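Local coordinates for pyruvate carboxylase n-terminal domain (PDB 1ULZ), which forms the biotin carboxylase subunit of pyruvate carboxylase, a chain whose middle part belongs to the ATP-grasp class, at residues G331-C336 with I389-T394; I208-L213 with L223-C228; N204-E209 with G433-K438; H369-G374 with S383-L388. The protein carries 1 engineered substitution. All coordinates share one frame; numbering follows the deposited sequence.

Contact 1: residues G331-C336 with I389-T394; sequences GYAIEC and ITWAPT
Ile389 lays its CG1 branch along the extended side chain of Glu335, the two running side by side on the sheet face that also carries Ala333 and Trp391. CG1 of Ile389 is 3.5 Å from CG of Glu335 and 3.4 Å from its OE2, so hydrocarbon lines a buried carboxylate oxygen that has no polar partner in the model. Thr390, on the other face, pairs with Ile334 through two backbone bonds, Thr390 N to Ile334 O and Ile334 N to Thr390 O, both 2.9 Å. Next, Trp391 holds CG anti to its backbone N (chi1 176°), which carries the indole across the start of the partner strand: CD1 approaches Tyr332 O at 3.4 Å, and NE1 lies 3.7 Å from Gly331 CA while bonding to Asn330 O. The indole and Ala392 O leave no room for a side chain at 331, where phi is also positive. Ala392 ends the ladder opposite Tyr332, whose N reaches Ala392 O at 2.8 Å in a nearly straight bond (171°). Past it, Pro393 O sits at the edge of the Tyr332 ring, and the Thr394 backbone lies 3.8 Å (C to Tyr332 CD1) away. Thr394 takes the N-cap position of helix 395-407, its OG1 bonding to OE2 of Glu397. This is a regular antiparallel ladder between neighbouring strands of the large antiparallel sheet, the second strand leading directly into a helix packed against that sheet.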
loop_
_atom_site.group_PDB
_atom_site.type_symbol
_atom_site.label_atom_id
_atom_site.label_comp_id
_atom_site.label_asym_id
_atom_site.label_seq_id
_atom_site.Cartn_x
_atom_site.Cartn_y
_atom_site.Cartn_z
ATOM N N GLY A 331 4.072 -1.859 14.036
ATOM C CA GLY A 331 4.011 -3.109 13.304
ATOM C C GLY A 331 5.307 -3.537 12.636
ATOM O O GLY A 331 6.383 -3.004 12.926
ATOM N N TYR A 332 5.197 -4.509 11.732
ATOM C CA TYR A 332 6.347 -5.031 11.007
ATOM C C TYR A 332 6.154 -5.053 9.500
ATOM O O TYR A 332 5.045 -5.267 9.000
ATOM C CB TYR A 332 6.670 -6.452 11.471
ATOM C CG TYR A 332 7.043 -6.533 12.926
ATOM C CD1 TYR A 332 6.067 -6.584 13.911
ATOM C CD2 TYR A 332 8.379 -6.534 13.318
ATOM C CE1 TYR A 332 6.409 -6.635 15.248
ATOM C CE2 TYR A 332 8.732 -6.584 14.649
ATOM C CZ TYR A 332 7.742 -6.635 15.609
ATOM O OH TYR A 332 8.085 -6.683 16.935
ATOM N N ALA A 333 7.249 -4.840 8.783
ATOM C CA ALA A 333 7.222 -4.853 7.329
ATOM C C ALA A 333 8.281 -5.813 6.815
ATOM O O ALA A 333 9.385 -5.894 7.360
ATOM C CB ALA A 333 7.477 -3.455 6.780
ATOM N N ILE A 334 7.935 -6.541 5.763
ATOM C CA ILE A 334 8.851 -7.486 5.154
ATOM C C ILE A 334 8.973 -7.176 3.674
ATOM O O ILE A 334 7.988 -6.821 3.030
ATOM C CB ILE A 334 8.342 -8.930 5.286
ATOM C CG1 ILE A 334 8.099 -9.272 6.758
ATOM C CG2 ILE A 334 9.348 -9.880 4.659
ATOM C CD1 ILE A 334 7.387 -10.590 6.970
ATOM N N GLU A 335 10.182 -7.294 3.139
ATOM C CA GLU A 335 10.397 -7.067 1.714
ATOM C C GLU A 335 11.132 -8.248 1.095
ATOM O O GLU A 335 12.172 -8.679 1.595
ATOM C CB GLU A 335 11.208 -5.792 1.447
ATOM C CG GLU A 335 11.444 -5.549 -0.046
ATOM C CD GLU A 335 12.319 -4.337 -0.335
ATOM O OE1 GLU A 335 13.558 -4.460 -0.251
ATOM O OE2 GLU A 335 11.767 -3.257 -0.643
ATOM N N CYS A 336 10.578 -8.762 0.004
ATOM C CA CYS A 336 11.169 -9.878 -0.714
ATOM C C CYS A 336 11.563 -9.420 -2.107
ATOM O O CYS A 336 10.785 -8.755 -2.798
ATOM C CB CYS A 336 10.175 -11.025 -0.842
ATOM S SG CYS A 336 9.688 -11.762 0.703
ATOM N N ILE A 389 6.591 -5.692 -0.758
ATOM C CA ILE A 389 6.650 -5.345 0.656
ATOM C C ILE A 389 5.274 -5.461 1.310
ATOM O O ILE A 389 4.286 -4.950 0.782
ATOM C CB ILE A 389 7.159 -3.894 0.850
ATOM C CG1 ILE A 389 8.478 -3.694 0.105
ATOM C CG2 ILE A 389 7.339 -3.592 2.334
ATOM C CD1 ILE A 389 8.333 -2.952 -1.192
ATOM N N THR A 390 5.214 -6.136 2.454
ATOM C CA THR A 390 3.957 -6.300 3.180
ATOM C C THR A 390 4.084 -5.796 4.616
ATOM O O THR A 390 5.119 -5.981 5.262
ATOM C CB THR A 390 3.498 -7.783 3.229
ATOM O OG1 THR A 390 4.508 -8.588 3.857
ATOM C CG2 THR A 390 3.218 -8.303 1.822
ATOM N N TRP A 391 3.030 -5.151 5.106
ATOM C CA TRP A 391 3.011 -4.635 6.473
ATOM C C TRP A 391 1.852 -5.249 7.259
ATOM O O TRP A 391 0.788 -5.507 6.704
ATOM C CB TRP A 391 2.850 -3.110 6.476
ATOM C CG TRP A 391 2.738 -2.553 7.860
ATOM C CD1 TRP A 391 3.763 -2.128 8.656
ATOM C CD2 TRP A 391 1.551 -2.481 8.663
ATOM N NE1 TRP A 391 3.291 -1.805 9.905
ATOM C CE2 TRP A 391 1.937 -2.015 9.937
ATOM C CE3 TRP A 391 0.201 -2.773 8.433
ATOM C CZ2 TRP A 391 1.023 -1.834 10.975
ATOM C CZ3 TRP A 391 -0.703 -2.596 9.461
ATOM C CH2 TRP A 391 -0.289 -2.131 10.718
ATOM N N ALA A 392 2.065 -5.469 8.554
ATOM C CA ALA A 392 1.044 -6.029 9.442
ATOM C C ALA A 392 1.393 -5.657 10.885
ATOM O O ALA A 392 2.541 -5.345 11.186
ATOM C CB ALA A 392 0.975 -7.553 9.283
ATOM N N PRO A 393 0.403 -5.692 11.796
ATOM C CA PRO A 393 0.580 -5.357 13.216
ATOM C C PRO A 393 1.566 -6.240 13.984
ATOM O O PRO A 393 2.239 -5.779 14.908
ATOM C CB PRO A 393 -0.836 -5.478 13.781
ATOM C CG PRO A 393 -1.703 -5.181 12.601
ATOM C CD PRO A 393 -1.017 -5.939 11.497
ATOM N N THR A 394 1.637 -7.509 13.606
ATOM C CA THR A 394 2.521 -8.452 14.276
ATOM C C THR A 394 3.367 -9.249 13.294
ATOM O O THR A 394 3.031 -9.368 12.115
ATOM C CB THR A 394 1.718 -9.451 15.115
ATOM O OG1 THR A 394 0.878 -10.225 14.248
ATOM C CG2 THR A 394 0.863 -8.724 16.133
#

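Contact 2: residues I208-L213 with L223-C228; sequences IEYQVL and LGERDC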
loop_
_atom_site.group_PDB
_atom_site.type_symbol
_atom_site.label_atom_id
_atom_site.label_comp_id
_atom_site.label_asym_id
_atom_site.label_seq_id
_atom_site.Cartn_x
_atom_site.Cartn_y
_atom_site.Cartn_z
ATOM N N ILE A 208 22.302 -6.197 10.839
ATOM C CA ILE A 208 21.367 -5.198 11.353
ATOM C C ILE A 208 21.857 -3.836 10.860
ATOM O O ILE A 208 23.031 -3.500 11.028
ATOM C CB ILE A 208 21.345 -5.178 12.899
ATOM C CG1 ILE A 208 20.949 -6.552 13.455
ATOM C CG2 ILE A 208 20.391 -4.093 13.383
ATOM C CD1 ILE A 208 19.505 -6.939 13.226
ATOM N N GLU A 209 20.968 -3.049 10.259
ATOM C CA GLU A 209 21.376 -1.753 9.742
ATOM C C GLU A 209 20.433 -0.622 10.114
ATOM O O GLU A 209 19.209 -0.785 10.124
ATOM C CB GLU A 209 21.536 -1.827 8.219
ATOM C CG GLU A 209 20.238 -1.984 7.443
ATOM C CD GLU A 209 20.464 -2.168 5.947
ATOM O OE1 GLU A 209 19.541 -1.846 5.167
ATOM O OE2 GLU A 209 21.554 -2.641 5.551
ATOM N N TYR A 210 21.019 0.533 10.418
ATOM C CA TYR A 210 20.247 1.705 10.792
ATOM C C TYR A 210 20.052 2.701 9.656
ATOM O O TYR A 210 20.982 2.994 8.891
ATOM C CB TYR A 210 20.903 2.423 11.978
ATOM C CG TYR A 210 20.413 1.962 13.332
ATOM C CD1 TYR A 210 20.913 0.804 13.928
ATOM C CD2 TYR A 210 19.423 2.670 14.002
ATOM C CE1 TYR A 210 20.435 0.368 15.153
ATOM C CE2 TYR A 210 18.937 2.246 15.224
ATOM C CZ TYR A 210 19.441 1.095 15.798
ATOM O OH TYR A 210 18.942 0.678 17.012
ATOM N N GLN A 211 18.835 3.225 9.559
ATOM C CA GLN A 211 18.503 4.218 8.548
ATOM C C GLN A 211 18.777 5.603 9.134
ATOM O O GLN A 211 18.290 5.939 10.213
ATOM C CB GLN A 211 17.026 4.117 8.157
ATOM C CG GLN A 211 16.576 5.164 7.148
ATOM C CD GLN A 211 17.331 5.080 5.835
ATOM O OE1 GLN A 211 17.283 4.064 5.145
ATOM N NE2 GLN A 211 18.038 6.152 5.483
ATOM N N VAL A 212 19.560 6.402 8.420
ATOM C CA VAL A 212 19.884 7.750 8.873
ATOM C C VAL A 212 19.252 8.780 7.939
ATOM O O VAL A 212 19.092 8.524 6.749
ATOM C CB VAL A 212 21.412 7.965 8.896
ATOM C CG1 VAL A 212 21.740 9.359 9.395
ATOM C CG2 VAL A 212 22.064 6.911 9.772
ATOM N N LEU A 213 18.880 9.935 8.483
ATOM C CA LEU A 213 18.281 11.002 7.685
ATOM C C LEU A 213 18.525 12.332 8.388
ATOM O O LEU A 213 18.141 12.520 9.544
ATOM C CB LEU A 213 16.767 10.775 7.508
ATOM C CG LEU A 213 16.028 11.692 6.518
ATOM C CD1 LEU A 213 16.575 11.478 5.122
ATOM C CD2 LEU A 213 14.529 11.403 6.545
ATOM N N LEU A 223 15.774 6.308 11.522
ATOM C CA LEU A 223 14.448 5.733 11.340
ATOM C C LEU A 223 14.492 4.252 11.695
ATOM O O LEU A 223 13.996 3.404 10.952
ATOM C CB LEU A 223 13.957 5.913 9.897
ATOM C CG LEU A 223 13.844 7.338 9.331
ATOM C CD1 LEU A 223 12.874 7.323 8.157
ATOM C CD2 LEU A 223 13.354 8.308 10.387
ATOM N N GLY A 224 15.104 3.946 12.832
ATOM C CA GLY A 224 15.181 2.566 13.270
ATOM C C GLY A 224 16.103 1.691 12.445
ATOM O O GLY A 224 16.813 2.170 11.557
ATOM N N GLU A 225 16.080 0.396 12.732
ATOM C CA GLU A 225 16.939 -0.553 12.039
ATOM C C GLU A 225 16.187 -1.528 11.142
ATOM O O GLU A 225 14.954 -1.614 11.166
ATOM C CB GLU A 225 17.758 -1.361 13.054
ATOM C CG GLU A 225 17.006 -2.556 13.669
ATOM C CD GLU A 225 15.922 -2.163 14.668
ATOM O OE1 GLU A 225 15.599 -0.963 14.786
ATOM O OE2 GLU A 225 15.381 -3.065 15.341
ATOM N N ARG A 226 16.962 -2.266 10.358
ATOM C CA ARG A 226 16.443 -3.278 9.454
ATOM C C ARG A 226 17.308 -4.530 9.600
ATOM O O ARG A 226 18.528 -4.439 9.752
ATOM C CB ARG A 226 16.497 -2.782 8.003
ATOM C CG ARG A 226 15.582 -1.595 7.710
ATOM C CD ARG A 226 15.617 -1.208 6.233
ATOM N NE ARG A 226 16.894 -0.629 5.828
ATOM C CZ ARG A 226 17.108 0.673 5.665
ATOM N NH1 ARG A 226 16.124 1.542 5.872
ATOM N NH2 ARG A 226 18.304 1.105 5.282
ATOM N N ASP A 227 16.670 -5.693 9.582
ATOM C CA ASP A 227 17.385 -6.963 9.670
ATOM C C ASP A 227 17.400 -7.546 8.263
ATOM O O ASP A 227 16.363 -7.958 7.742
ATOM C CB ASP A 227 16.674 -7.911 10.637
ATOM C CG ASP A 227 17.384 -9.242 10.779
ATOM O OD1 ASP A 227 17.265 -9.860 11.859
ATOM O OD2 ASP A 227 18.053 -9.674 9.815
ATOM N N CYS A 228 18.576 -7.562 7.646
ATOM C CA CYS A 228 18.730 -8.069 6.287
ATOM C C CYS A 228 19.628 -9.304 6.266
ATOM O O CYS A 228 20.400 -9.511 5.327
ATOM C CB CYS A 228 19.338 -6.976 5.404
ATOM S SG CYS A 228 18.640 -5.320 5.707
#
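Tyr210 lays one face of its ring over CB of Glu225, a CH-pi contact with CB 3.9 Å from the ring centroid. The two side chains point the same way, and on the same face CG2 of Ile208 rests 3.7 Å from CG of Glu225. On the opposite face the Arg226 chain, bent at chi3 (-69°), swings its guanidinium toward the neighbouring strand, where two acceptors meet it in its own plane. Glu209 OE1 takes NE at 3.0 Å on its anti lone pair and also NH2, which comes from above the carboxylate plane; carboxylate and guanidinium stand 83° apart. The other oxygen, OE2 of Glu209, is bonded by His207 NE2. Gln211 OE1 is gripped end-on, NH1 arriving at 2.9 Å on a lone pair and NH2 from above the amide plane. NH2 is thus shared between both acceptors, while NH1 has a second partner in Ser299. The Gln211 amide is steadied from its other end by NE2 bonding to Val212 O, which helps fix its rotation. Beneath these groups the ladder is antiparallel, with Glu209 and Arg226 a hydrogen-bonded pair. At Gln211 it bulges: Gln211 N bonds to Gly224 O at 3.0 Å, yet Gln211 O accepts from Leu223 N, and Gly224 takes a positive phi at this step. The hairpin lies deep in the sheet, between strands 269-277 and 235-241. Helix 248-264 packs on the Tyr210 face, where Tyr210 OH bonds to Arg251 O, and Thr272 touches Glu209, Gln211 and Arg226 on the other.

Contact 3: residues N204-E209 with G433-K438; sequences NPKHIE and GKFTTK
Lys206 runs extended through chi2 (180°) and chi3 (178°), then bends at chi4 (-62°), which sets NZ over one face of the Phe435 ring and beside the carbonyl of the same residue. The ammonium is 3.6 Å from the ring centroid, a cation-pi contact lying somewhat toward the rim, with CE2 its nearest ring atom. From there NZ also donates to Phe435 O at 2.6 Å, tilted a little from the carbonyl plane. Farther along, Thr437 turns back on Pro205: its N bonds to Pro205 O at 3.0 Å, nearly straight, and its OG1 donates to the same oxygen at 2.8 Å. The methyl CG2 of Thr437 packs against the backbone at His207, 3.9 Å from His207 N. Thr436 places CG2 against Asn204 O at 3.6 Å, while its OG1 receives Lys438 N in an ST turn. The contact ties the start of strand 206-214 to the loop after helix 428-432, near the protein surface. One ammonium is held by a carbonyl, an aromatic face and the carboxylate of Asp227, so its charge is probably well compensated, while the double grip on Pro205 O would fix the loop's direction there.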
loop_
_atom_site.group_PDB
_atom_site.type_symbol
_atom_site.label_atom_id
_atom_site.label_comp_id
_atom_site.label_asym_id
_atom_site.label_seq_id
_atom_site.Cartn_x
_atom_site.Cartn_y
_atom_site.Cartn_z
ATOM N N ASN A 204 27.641 -16.779 13.433
ATOM C CA ASN A 204 26.219 -16.815 13.078
ATOM C C ASN A 204 25.691 -15.398 13.273
ATOM O O ASN A 204 24.735 -15.178 14.017
ATOM C CB ASN A 204 25.450 -17.759 14.009
ATOM C CG ASN A 204 25.932 -19.203 13.923
ATOM O OD1 ASN A 204 25.624 -20.017 14.796
ATOM N ND2 ASN A 204 26.680 -19.528 12.867
ATOM N N PRO A 205 26.319 -14.413 12.617
ATOM C CA PRO A 205 25.875 -13.027 12.766
ATOM C C PRO A 205 24.609 -12.641 12.019
ATOM O O PRO A 205 24.233 -13.260 11.020
ATOM C CB PRO A 205 27.073 -12.233 12.261
ATOM C CG PRO A 205 27.566 -13.105 11.131
ATOM C CD PRO A 205 27.506 -14.496 11.745
ATOM N N LYS A 206 23.954 -11.610 12.533
ATOM C CA LYS A 206 22.770 -11.061 11.900
ATOM C C LYS A 206 23.256 -9.758 11.287
ATOM O O LYS A 206 24.183 -9.125 11.804
ATOM C CB LYS A 206 21.684 -10.745 12.926
ATOM C CG LYS A 206 20.575 -11.767 13.031
ATOM C CD LYS A 206 19.563 -11.339 14.089
ATOM C CE LYS A 206 18.403 -12.314 14.206
ATOM N NZ LYS A 206 17.635 -12.404 12.934
ATOM N N HIS A 207 22.653 -9.371 10.173
ATOM C CA HIS A 207 22.994 -8.119 9.519
ATOM C C HIS A 207 21.921 -7.140 9.983
ATOM O O HIS A 207 20.757 -7.264 9.595
ATOM C CB HIS A 207 22.942 -8.286 7.998
ATOM C CG HIS A 207 22.982 -6.994 7.244
ATOM N ND1 HIS A 207 24.082 -6.588 6.521
ATOM C CD2 HIS A 207 22.056 -6.015 7.099
ATOM C CE1 HIS A 207 23.834 -5.414 5.966
ATOM N NE2 HIS A 207 22.611 -5.044 6.302
ATOM N N ILE A 208 22.302 -6.197 10.839
ATOM C CA ILE A 208 21.367 -5.198 11.353
ATOM C C ILE A 208 21.857 -3.836 10.860
ATOM O O ILE A 208 23.031 -3.500 11.028
ATOM C CB ILE A 208 21.345 -5.178 12.899
ATOM C CG1 ILE A 208 20.949 -6.552 13.455
ATOM C CG2 ILE A 208 20.391 -4.093 13.383
ATOM C CD1 ILE A 208 19.505 -6.939 13.226
ATOM N N GLU A 209 20.968 -3.049 10.259
ATOM C CA GLU A 209 21.376 -1.753 9.742
ATOM C C GLU A 209 20.433 -0.622 10.114
ATOM O O GLU A 209 19.209 -0.785 10.124
ATOM C CB GLU A 209 21.536 -1.827 8.219
ATOM C CG GLU A 209 20.238 -1.984 7.443
ATOM C CD GLU A 209 20.464 -2.168 5.947
ATOM O OE1 GLU A 209 19.541 -1.846 5.167
ATOM O OE2 GLU A 209 21.554 -2.641 5.551
ATOM N N GLY A 433 10.718 -16.503 13.785
ATOM C CA GLY A 433 11.574 -15.330 13.862
ATOM C C GLY A 433 13.027 -15.656 14.145
ATOM O O GLY A 433 13.788 -14.788 14.576
ATOM N N LYS A 434 13.414 -16.905 13.897
ATOM C CA LYS A 434 14.782 -17.368 14.126
ATOM C C LYS A 434 15.556 -17.467 12.811
ATOM O O LYS A 434 15.253 -18.320 11.971
ATOM C CB LYS A 434 14.762 -18.749 14.791
ATOM C CG LYS A 434 14.810 -18.769 16.322
ATOM C CD LYS A 434 13.849 -17.773 16.986
ATOM C CE LYS A 434 14.572 -16.455 17.314
ATOM N NZ LYS A 434 13.735 -15.514 18.112
ATOM N N PHE A 435 16.556 -16.611 12.633
ATOM C CA PHE A 435 17.351 -16.644 11.409
ATOM C C PHE A 435 18.591 -15.760 11.481
ATOM O O PHE A 435 18.586 -14.715 12.128
ATOM C CB PHE A 435 16.501 -16.219 10.199
ATOM C CG PHE A 435 15.864 -14.858 10.344
ATOM C CD1 PHE A 435 14.662 -14.706 11.012
ATOM C CD2 PHE A 435 16.477 -13.728 9.820
ATOM C CE1 PHE A 435 14.079 -13.448 11.154
ATOM C CE2 PHE A 435 15.903 -12.474 9.959
ATOM C CZ PHE A 435 14.703 -12.334 10.627
ATOM N N THR A 436 19.649 -16.191 10.806
ATOM C CA THR A 436 20.899 -15.444 10.759
ATOM C C THR A 436 21.340 -15.371 9.304
ATOM O O THR A 436 20.642 -15.856 8.411
ATOM C CB THR A 436 22.016 -16.133 11.587
ATOM O OG1 THR A 436 22.373 -17.380 10.980
ATOM C CG2 THR A 436 21.539 -16.383 13.014
ATOM N N THR A 437 22.496 -14.767 9.063
ATOM C CA THR A 437 23.005 -14.638 7.707
ATOM C C THR A 437 23.258 -15.986 7.045
ATOM O O THR A 437 23.446 -16.059 5.830
ATOM C CB THR A 437 24.311 -13.824 7.676
ATOM O OG1 THR A 437 25.248 -14.383 8.609
ATOM C CG2 THR A 437 24.030 -12.362 8.038
ATOM N N LYS A 438 23.264 -17.056 7.831
ATOM C CA LYS A 438 23.502 -18.377 7.257
ATOM C C LYS A 438 22.222 -19.205 7.206
ATOM O O LYS A 438 22.261 -20.441 7.141
ATOM C CB LYS A 438 24.571 -19.115 8.058
ATOM C CG LYS A 438 24.185 -19.410 9.478
ATOM C CD LYS A 438 25.409 -19.372 10.371
ATOM C CE LYS A 438 26.622 -20.000 9.687
ATOM N NZ LYS A 438 27.210 -19.102 8.631
#

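Contact 4: residues H369-G374 with S383-L388; sequences HAAARG and SMIAKL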
loop_
_atom_site.group_PDB
_atom_site.type_symbol
_atom_site.label_atom_id
_atom_site.label_comp_id
_atom_site.label_asym_id
_atom_site.label_seq_id
_atom_site.Cartn_x
_atom_site.Cartn_y
_atom_site.Cartn_z
ATOM N N HIS A 369 8.008 -1.516 -8.615
ATOM C CA HIS A 369 8.469 -2.168 -9.838
ATOM C C HIS A 369 8.359 -1.320 -11.101
ATOM O O HIS A 369 7.734 -0.257 -11.117
ATOM C CB HIS A 369 7.690 -3.470 -10.067
ATOM C CG HIS A 369 6.277 -3.256 -10.514
ATOM N ND1 HIS A 369 5.538 -4.233 -11.143
ATOM C CD2 HIS A 369 5.478 -2.163 -10.452
ATOM C CE1 HIS A 369 4.347 -3.752 -11.455
ATOM N NE2 HIS A 369 4.287 -2.497 -11.048
ATOM N N ALA A 370 8.968 -1.825 -12.168
ATOM C CA ALA A 370 8.946 -1.171 -13.472
ATOM C C ALA A 370 8.562 -2.224 -14.516
ATOM O O ALA A 370 8.724 -2.014 -15.717
ATOM C CB ALA A 370 10.320 -0.597 -13.790
ATOM N N ALA A 371 8.027 -3.347 -14.043
ATOM C CA ALA A 371 7.672 -4.448 -14.920
ATOM C C ALA A 371 6.235 -4.516 -15.427
ATOM O O ALA A 371 5.319 -3.889 -14.895
ATOM C CB ALA A 371 8.035 -5.766 -14.246
ATOM N N ALA A 372 6.074 -5.314 -16.474
ATOM C CA ALA A 372 4.794 -5.558 -17.128
ATOM C C ALA A 372 5.094 -6.604 -18.195
ATOM O O ALA A 372 6.247 -7.002 -18.364
ATOM C CB ALA A 372 4.273 -4.279 -17.775
ATOM N N ARG A 373 4.069 -7.066 -18.902
ATOM C CA ARG A 373 4.301 -8.032 -19.961
ATOM C C ARG A 373 5.263 -7.372 -20.941
ATOM O O ARG A 373 5.103 -6.201 -21.277
ATOM C CB ARG A 373 3.000 -8.374 -20.679
ATOM C CG ARG A 373 3.216 -9.286 -21.873
ATOM C CD ARG A 373 1.921 -9.913 -22.353
ATOM N NE ARG A 373 2.169 -10.860 -23.439
ATOM C CZ ARG A 373 2.609 -10.513 -24.645
ATOM N NH1 ARG A 373 2.840 -9.232 -24.927
ATOM N NH2 ARG A 373 2.837 -11.448 -25.564
ATOM N N GLY A 374 6.271 -8.112 -21.384
ATOM C CA GLY A 374 7.227 -7.542 -22.315
ATOM C C GLY A 374 8.500 -7.109 -21.616
ATOM O O GLY A 374 9.539 -6.932 -22.251
ATOM N N SER A 383 19.046 -8.371 -12.077
ATOM C CA SER A 383 17.938 -9.228 -12.473
ATOM C C SER A 383 16.643 -8.979 -11.698
ATOM O O SER A 383 15.714 -9.782 -11.766
ATOM C CB SER A 383 18.358 -10.685 -12.309
ATOM O OG SER A 383 18.879 -10.899 -11.007
ATOM N N MET A 384 16.575 -7.864 -10.978
ATOM C CA MET A 384 15.392 -7.530 -10.191
ATOM C C MET A 384 14.168 -7.245 -11.063
ATOM O O MET A 384 14.242 -6.488 -12.031
ATOM C CB MET A 384 15.686 -6.312 -9.306
ATOM C CG MET A 384 14.595 -5.971 -8.282
ATOM S SD MET A 384 15.079 -4.570 -7.202
ATOM C CE MET A 384 16.546 -5.283 -6.405
ATOM N N ILE A 385 13.046 -7.872 -10.724
ATOM C CA ILE A 385 11.803 -7.653 -11.450
ATOM C C ILE A 385 10.928 -6.714 -10.623
ATOM O O ILE A 385 10.336 -5.776 -11.148
ATOM C CB ILE A 385 11.030 -8.967 -11.662
ATOM C CG1 ILE A 385 11.884 -9.952 -12.459
ATOM C CG2 ILE A 385 9.706 -8.683 -12.376
ATOM C CD1 ILE A 385 11.263 -11.317 -12.582
ATOM N N ALA A 386 10.857 -6.976 -9.321
ATOM C CA ALA A 386 10.053 -6.160 -8.423
ATOM C C ALA A 386 10.444 -6.351 -6.963
ATOM O O ALA A 386 11.160 -7.285 -6.615
ATOM C CB ALA A 386 8.573 -6.499 -8.599
ATOM N N LYS A 387 9.974 -5.442 -6.119
ATOM C CA LYS A 387 10.208 -5.526 -4.686
ATOM C C LYS A 387 8.833 -5.560 -4.039
ATOM O O LYS A 387 8.091 -4.579 -4.094
ATOM C CB LYS A 387 10.989 -4.317 -4.170
ATOM C CG LYS A 387 12.421 -4.249 -4.661
ATOM C CD LYS A 387 13.207 -3.155 -3.956
ATOM C CE LYS A 387 12.587 -1.786 -4.164
ATOM N NZ LYS A 387 13.514 -0.699 -3.743
ATOM N N LEU A 388 8.494 -6.701 -3.449
ATOM C CA LEU A 388 7.207 -6.877 -2.784
ATOM C C LEU A 388 7.367 -6.633 -1.286
ATOM O O LEU A 388 8.179 -7.281 -0.626
ATOM C CB LEU A 388 6.685 -8.293 -3.026
ATOM C CG LEU A 388 5.370 -8.669 -2.346
ATOM C CD1 LEU A 388 4.234 -7.771 -2.848
ATOM C CD2 LEU A 388 5.072 -10.134 -2.630
HETATM O O HOH W 1 11.345 -3.668 -11.996
#
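His369 and Ala386 meet CB to CB at 3.5 Å, but the imidazole turns away from that meeting point. Its CG stands between the backbone N and the carbonyl carbon (chi1 73°), and the ring lies obliquely to the Ala386 methyl. CB of His369 is also 3.7 Å from Ile385 O. Two residues on, Ala371 points its methyl at Ile385, whose CG2, anti to the backbone N, comes to 3.8 Å from Ala371 CB. To one side of these touches a water bridges the backbones, accepting from Ala370 N at 3.0 Å and donating to Ile385 O. Ile385 and Ala386 both face Ile338 in a classic beta bulge on the far side of strand 384-392. Tyr357 touches Ala371, Ile385 and Ala386 alike, and its OH is the partner of His369 ND1. The second subunit reaches the ring as well: Tyr358 of that chain stacks on it, and Val359 O of that chain bonds to NE2. Direct contact between the segments is therefore van der Waals packing, mostly carbon on carbon, with the water standing in for a backbone bond, while the polarity of the imidazole is spent on Tyr357 and on the dimer interface.

Overall arrangement
All four contacts reach one antiparallel sheet, from different places. Contact 2 lies deepest, its centre about 9 Å from the centre of the chain, and alone buries a guanidinium network. Contact 3 starts on the same strand, 206-214, but sits at the surface, with loop residues in place of a second strand; Asp227 of contact 2 supplies a salt bridge to Lys206 of contact 3. Contacts 1 and 4 share strand 384-392 and adjoin through Cys336 N and Leu388 O. Contact 1 is a partly buried ladder of backbone bonds, whereas contact 4, nested within its loop, is a small apolar and water-bridged junction beside the second subunit.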